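Local atomic coordinates of glucosamine-6-phosphate deaminase (Thermotoga maritima, PDB entry 1J5X), a protein that belongs to the SIS-domain proteins, alpha/beta proteins built on parallel beta-sheets flanked by helices. Residues Asp121-Lys125 with Arg126-Thr130; Gly111-Thr114 with Glu115-Leu118. All coordinates share one frame; numbering follows the deposited sequence.

Contact 1 (Asp121-Lys125 with Arg126-Thr130); sequences DVLKK and RNHRT
Leu123 and His128 meet where the chain leaves a helix and turns into a strand. The carbonyl of Leu123 takes two backbone donors from opposite faces of its plane: His128 N at 3.0 Å from Leu123 O, and Arg126 N, which sits well above that plane. Asn127 N closes a weaker bond to Lys124 O. Packing is tight on the inner side. Leu123 CD2 rests 4.0 Å above one face of the His128 ring, displaced toward its rim, while Leu123 CB touches Thr130 CG2 at 4.0 Å; Ala104 and Leu106 of strand 102-107 continue this core. His128 ND1 donates to Arg126 O at 3.2 Å, while NE2 makes a weak bond to Glu54, and together these bonds restrain the ring.

On an intermediate flank Arg126 lies alongside Val122, its NE 4.0 Å from Val122 CG1, and its extended chain carries NH2 to Gln93. The solvent side, with Lys125 and Asn127, is looser. There the extended side chain of Lys125 runs back along the helix, placing NZ 2.9 Å from Asp121 OD2 in a salt bridge. With Asn127 at positive phi (63°) as C-prime residue, the whole is a Schellman motif, here turning helix 114-125 into strand 128-134 of a beta-alpha-beta unit.

Contact 2 (Gly111-Thr114 with Glu115-Leu118); sequences GNTT and EVLL
The first turn of helix 114-125 forms this contact, with Thr113 at the N-cap position and the loop that follows strand 102-107 leading into it. Thr113 O receives Leu117 N at 3.0 Å, with the donor nearly in line with the carbonyl (C=O...N angle 166°), and a weak second bond from Val116 N. One residue on, Leu118 N reaches Thr114 O at 2.8 Å. The Leu117 and Leu118 bonds are regular i to i+4 bonds and establish the helix at once, although the Thr113 side chain makes no capping bond. Its hydroxyl is engaged elsewhere, hydrogen-bonded to Ser108 OG.

The methyl groups of the two threonines serve different sides of the turn. Thr113 crosses Val116 at a slant, its CB 3.8 Å from Val116 CG2 and its own CG2 almost as near to the same methyl. Thr114 instead lies side by side with Leu118, both pointing the same way: with Thr114 CG2 opposite the backbone N across the CA-CB bond, this methyl comes within 3.9 Å of Leu118 CD1. The same torsion (chi1 -50°) sets OG1 beside the backbone N, and that hydroxyl pairs with the backbone N of Leu342, the last residue of the chain. Leu118 CG also comes within 3.3 Å of Thr114 O.

Leu117 leans back over the incoming loop, where its CD1 approaches Asn112 O at 3.9 Å. Asn112 OD1 in turn accepts from Arg140 N, and Leu117 also touches Arg140 and Glu144 of helix 140-144, so loop and helix share that neighbour. Gly111 has a positive phi (77°), a conformation that favours glycine, and its O lies 4.1 Å from Leu117 CD1. The arrangement is that of a helix N-terminus following a parallel strand in an alpha/beta fold, here within the SIS domain.

In the fold
Contacts 1 and 2 show how one helix is begun and ended: both use helix 114-125, contact 2 at its N-terminal turn and contact 1 at its C-terminal end, with centres about 14 Å apart. Both are partly buried, but contact 1 lies farther from the middle of the chain and includes exposed residues, whereas none of those touching in contact 2 is exposed. Their chemistry follows. At the start, near-linear i to i+4 bonds take over directly and threonine hydroxyls turn to the preceding loop and the chain terminus; at the end, the Schellman pair of bonds closes the helix, with charged side chains toward solvent. Together they frame the beta-alpha-beta crossover from strand 102-107 to strand 128-134.

Contact 1 (Asp121-Lys125 with Arg126-Thr130)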
ATOM      1  N   ASP A 121      10.318 -21.023   4.398  1.00 24.20           N
ATOM      2  CA  ASP A 121      10.939 -22.220   4.940  1.00 25.68           C
ATOM      3  C   ASP A 121      11.181 -22.144   6.478  1.00 25.55           C
ATOM      4  O   ASP A 121      10.874 -23.054   7.244  1.00 24.76           O
ATOM      5  CB  ASP A 121      12.240 -22.464   4.203  1.00 31.69           C
ATOM      6  CG  ASP A 121      12.640 -23.915   4.251  1.00 39.71           C
ATOM      7  OD1 ASP A 121      11.857 -24.769   3.722  1.00 44.19           O
ATOM      8  OD2 ASP A 121      13.709 -24.195   4.843  1.00 43.49           O
ATOM      9  N   VAL A 122      11.728 -21.034   6.916  1.00 23.41           N
ATOM     10  CA  VAL A 122      11.962 -20.811   8.337  1.00 23.37           C
ATOM     11  C   VAL A 122      10.618 -20.907   9.106  1.00 21.70           C
ATOM     12  O   VAL A 122      10.527 -21.557  10.157  1.00 23.53           O
ATOM     13  CB  VAL A 122      12.565 -19.369   8.545  1.00 21.74           C
ATOM     14  CG1 VAL A 122      12.374 -18.909  10.016  1.00 22.69           C
ATOM     15  CG2 VAL A 122      14.051 -19.360   8.192  1.00 22.97           C
ATOM     16  N   LEU A 123       9.569 -20.269   8.594  1.00 21.69           N
ATOM     17  CA  LEU A 123       8.298 -20.267   9.342  1.00 22.85           C
ATOM     18  C   LEU A 123       7.695 -21.651   9.389  1.00 25.69           C
ATOM     19  O   LEU A 123       7.150 -22.067  10.426  1.00 23.36           O
ATOM     20  CB  LEU A 123       7.287 -19.281   8.732  1.00 21.10           C
ATOM     21  CG  LEU A 123       7.729 -17.845   9.002  1.00 21.92           C
ATOM     22  CD1 LEU A 123       7.067 -16.853   8.013  1.00 21.10           C
ATOM     23  CD2 LEU A 123       7.334 -17.494  10.474  1.00 22.48           C
ATOM     24  N   LYS A 124       7.818 -22.374   8.285  1.00 24.77           N
ATOM     25  CA  LYS A 124       7.251 -23.721   8.244  1.00 27.89           C
ATOM     26  C   LYS A 124       7.985 -24.629   9.208  1.00 29.90           C
ATOM     27  O   LYS A 124       7.377 -25.470   9.844  1.00 33.22           O
ATOM     28  CB  LYS A 124       7.312 -24.295   6.818  1.00 25.34           C
ATOM     29  CG  LYS A 124       6.160 -23.804   5.902  1.00 29.14           C
ATOM     30  CD  LYS A 124       6.398 -24.114   4.418  1.00 31.65           C
ATOM     31  CE  LYS A 124       6.121 -25.552   4.072  1.00 37.10           C
ATOM     32  NZ  LYS A 124       6.586 -25.860   2.653  1.00 40.56           N
ATOM     33  N   LYS A 125       9.292 -24.456   9.320  1.00 32.46           N
ATOM     34  CA  LYS A 125      10.077 -25.258  10.239  1.00 35.45           C
ATOM     35  C   LYS A 125       9.830 -24.856  11.684  1.00 37.12           C
ATOM     36  O   LYS A 125      10.198 -25.600  12.593  1.00 39.47           O
ATOM     37  CB  LYS A 125      11.562 -25.162   9.919  1.00 37.19           C
ATOM     38  CG  LYS A 125      11.938 -25.839   8.606  1.00 41.80           C
ATOM     39  CD  LYS A 125      13.392 -25.590   8.280  1.00 45.55           C
ATOM     40  CE  LYS A 125      13.835 -26.222   6.940  1.00 46.07           C
ATOM     41  NZ  LYS A 125      15.276 -25.841   6.721  1.00 48.12           N
ATOM     42  N   ARG A 126       9.205 -23.703  11.900  1.00 36.01           N
ATOM     43  CA  ARG A 126       8.857 -23.239  13.242  1.00 36.59           C
ATOM     44  C   ARG A 126       7.363 -23.426  13.557  1.00 36.45           C
ATOM     45  O   ARG A 126       6.792 -22.688  14.332  1.00 35.08           O
ATOM     46  CB  ARG A 126       9.211 -21.756  13.436  1.00 37.51           C
ATOM     47  CG  ARG A 126      10.703 -21.467  13.508  1.00 42.16           C
ATOM     48  CD  ARG A 126      10.917 -20.096  14.167  1.00 47.71           C
ATOM     49  NE  ARG A 126      12.258 -19.542  13.947  1.00 52.69           N
ATOM     50  CZ  ARG A 126      12.732 -18.426  14.515  1.00 53.05           C
ATOM     51  NH1 ARG A 126      11.983 -17.716  15.359  1.00 52.78           N
ATOM     52  NH2 ARG A 126      13.964 -18.014  14.243  1.00 52.21           N
ATOM     53  N   ASN A 127       6.719 -24.391  12.931  1.00 36.74           N
ATOM     54  CA  ASN A 127       5.309 -24.639  13.225  1.00 37.66           C
ATOM     55  C   ASN A 127       4.348 -23.512  12.888  1.00 34.57           C
ATOM     56  O   ASN A 127       3.323 -23.328  13.555  1.00 37.31           O
ATOM     57  CB  ASN A 127       5.132 -25.041  14.717  1.00 42.50           C
ATOM     58  CG  ASN A 127       3.694 -25.546  15.046  1.00 47.65           C
ATOM     59  OD1 ASN A 127       3.157 -25.146  16.219  1.00 47.31           O
ATOM     60  ND2 ASN A 127       3.093 -26.302  14.259  1.00 51.26           N
ATOM     61  N   HIS A 128       4.668 -22.721  11.881  1.00 30.18           N
ATOM     62  CA  HIS A 128       3.714 -21.703  11.448  1.00 28.16           C
ATOM     63  C   HIS A 128       3.174 -22.171  10.086  1.00 28.81           C
ATOM     64  O   HIS A 128       3.956 -22.607   9.246  1.00 31.02           O
ATOM     65  CB  HIS A 128       4.414 -20.349  11.281  1.00 29.46           C
ATOM     66  CG  HIS A 128       4.627 -19.632  12.572  1.00 32.24           C
ATOM     67  ND1 HIS A 128       5.418 -19.921  13.633  1.00 36.02           N
ATOM     68  CD2 HIS A 128       3.919 -18.509  12.916  1.00 31.52           C
ATOM     69  CE1 HIS A 128       5.165 -18.972  14.595  1.00 36.84           C
ATOM     70  NE2 HIS A 128       4.257 -18.131  14.139  1.00 34.30           N
ATOM     71  N   ARG A 129       1.866 -22.143   9.886  1.00 23.59           N
ATOM     72  CA  ARG A 129       1.306 -22.502   8.586  1.00 25.71           C
ATOM     73  C   ARG A 129       1.371 -21.232   7.711  1.00 24.73           C
ATOM     74  O   ARG A 129       1.042 -20.104   8.165  1.00 23.81           O
ATOM     75  CB  ARG A 129      -0.122 -22.996   8.735  1.00 29.19           C
ATOM     76  CG  ARG A 129      -0.705 -23.402   7.380  1.00 37.46           C
ATOM     77  CD  ARG A 129      -2.039 -24.082   7.471  1.00 43.89           C
ATOM     78  NE  ARG A 129      -1.981 -25.303   8.266  1.00 49.54           N
ATOM     79  CZ  ARG A 129      -2.926 -26.249   8.208  1.00 54.93           C
ATOM     80  NH1 ARG A 129      -3.981 -26.093   7.385  1.00 55.42           N
ATOM     81  NH2 ARG A 129      -2.831 -27.348   8.962  1.00 56.35           N
ATOM     82  N   THR A 130       1.813 -21.397   6.463  1.00 19.80           N
ATOM     83  CA  THR A 130       1.965 -20.257   5.581  1.00 20.97           C
ATOM     84  C   THR A 130       0.976 -20.128   4.453  1.00 21.25           C
ATOM     85  O   THR A 130       0.581 -21.122   3.778  1.00 22.58           O
ATOM     86  CB  THR A 130       3.406 -20.217   4.963  1.00 19.48           C
ATOM     87  OG1 THR A 130       3.581 -21.398   4.115  1.00 22.44           O
ATOM     88  CG2 THR A 130       4.475 -20.261   6.077  1.00 20.78           C
TER

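Contact 2 (Gly111-Thr114 with Glu115-Leu118)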
ATOM      1  N   GLY A 111       6.310 -14.215  -6.800  1.00 19.11           N
ATOM      2  CA  GLY A 111       6.341 -15.500  -6.099  1.00 16.74           C
ATOM      3  C   GLY A 111       7.734 -16.148  -6.029  1.00 16.83           C
ATOM      4  O   GLY A 111       7.886 -17.241  -5.535  1.00 18.47           O
ATOM      5  N   ASN A 112       8.751 -15.442  -6.489  1.00 17.68           N
ATOM      6  CA  ASN A 112      10.077 -16.046  -6.496  1.00 21.25           C
ATOM      7  C   ASN A 112      11.123 -15.239  -5.694  1.00 21.61           C
ATOM      8  O   ASN A 112      12.325 -15.551  -5.716  1.00 21.31           O
ATOM      9  CB  ASN A 112      10.524 -16.262  -7.968  1.00 20.55           C
ATOM     10  CG  ASN A 112       9.758 -17.403  -8.640  1.00 19.61           C
ATOM     11  OD1 ASN A 112       9.492 -18.469  -7.908  1.00 19.42           O
ATOM     12  ND2 ASN A 112       9.448 -17.325  -9.859  1.00 27.31           N
ATOM     13  N   THR A 113      10.643 -14.245  -4.943  1.00 20.30           N
ATOM     14  CA  THR A 113      11.516 -13.389  -4.108  1.00 21.82           C
ATOM     15  C   THR A 113      12.265 -14.268  -3.107  1.00 19.42           C
ATOM     16  O   THR A 113      11.665 -14.920  -2.253  1.00 19.53           O
ATOM     17  CB  THR A 113      10.661 -12.319  -3.381  1.00 20.71           C
ATOM     18  OG1 THR A 113       9.873 -11.644  -4.366  1.00 24.21           O
ATOM     19  CG2 THR A 113      11.543 -11.303  -2.675  1.00 22.19           C
ATOM     20  N   THR A 114      13.591 -14.303  -3.249  1.00 21.02           N
ATOM     21  CA  THR A 114      14.395 -15.187  -2.410  1.00 20.78           C
ATOM     22  C   THR A 114      14.146 -15.071  -0.910  1.00 17.02           C
ATOM     23  O   THR A 114      13.976 -16.082  -0.234  1.00 17.62           O
ATOM     24  CB  THR A 114      15.877 -14.989  -2.652  1.00 24.66           C
ATOM     25  OG1 THR A 114      16.171 -15.044  -4.074  1.00 25.71           O
ATOM     26  CG2 THR A 114      16.619 -16.108  -1.960  1.00 25.13           C
ATOM     27  N   GLU A 115      14.115 -13.838  -0.424  1.00 18.19           N
ATOM     28  CA  GLU A 115      13.893 -13.614   1.008  1.00 18.58           C
ATOM     29  C   GLU A 115      12.545 -14.167   1.484  1.00 17.99           C
ATOM     30  O   GLU A 115      12.436 -14.659   2.594  1.00 18.01           O
ATOM     31  CB  GLU A 115      13.998 -12.116   1.265  1.00 17.00           C
ATOM     32  CG  GLU A 115      15.421 -11.621   1.176  1.00 18.18           C
ATOM     33  CD  GLU A 115      15.440 -10.123   0.992  1.00 23.23           C
ATOM     34  OE1 GLU A 115      15.082  -9.427   1.987  1.00 22.45           O
ATOM     35  OE2 GLU A 115      15.748  -9.619  -0.118  1.00 24.83           O
ATOM     36  N   VAL A 116      11.524 -14.115   0.620  1.00 19.12           N
ATOM     37  CA  VAL A 116      10.183 -14.571   1.015  1.00 17.66           C
ATOM     38  C   VAL A 116      10.173 -16.075   1.048  1.00 18.25           C
ATOM     39  O   VAL A 116       9.524 -16.673   1.897  1.00 15.33           O
ATOM     40  CB  VAL A 116       9.102 -13.999   0.032  1.00 17.75           C
ATOM     41  CG1 VAL A 116       7.675 -14.515   0.408  1.00 17.65           C
ATOM     42  CG2 VAL A 116       9.131 -12.505   0.119  1.00 16.42           C
ATOM     43  N   LEU A 117      10.891 -16.710   0.087  1.00 17.92           N
ATOM     44  CA  LEU A 117      10.963 -18.156   0.085  1.00 18.65           C
ATOM     45  C   LEU A 117      11.794 -18.656   1.284  1.00 16.88           C
ATOM     46  O   LEU A 117      11.502 -19.700   1.905  1.00 18.07           O
ATOM     47  CB  LEU A 117      11.580 -18.649  -1.256  1.00 22.29           C
ATOM     48  CG  LEU A 117      10.542 -18.416  -2.370  1.00 24.68           C
ATOM     49  CD1 LEU A 117      11.286 -18.689  -3.742  1.00 30.41           C
ATOM     50  CD2 LEU A 117       9.356 -19.355  -2.166  1.00 27.56           C
ATOM     51  N   LEU A 118      12.839 -17.916   1.626  1.00 18.17           N
ATOM     52  CA  LEU A 118      13.616 -18.346   2.792  1.00 18.24           C
ATOM     53  C   LEU A 118      12.750 -18.199   4.033  1.00 19.30           C
ATOM     54  O   LEU A 118      12.763 -19.068   4.921  1.00 17.21           O
ATOM     55  CB  LEU A 118      14.860 -17.495   2.971  1.00 20.26           C
ATOM     56  CG  LEU A 118      15.918 -17.758   1.871  1.00 20.43           C
ATOM     57  CD1 LEU A 118      17.001 -16.680   1.906  1.00 23.95           C
ATOM     58  CD2 LEU A 118      16.520 -19.141   2.095  1.00 25.75           C
TER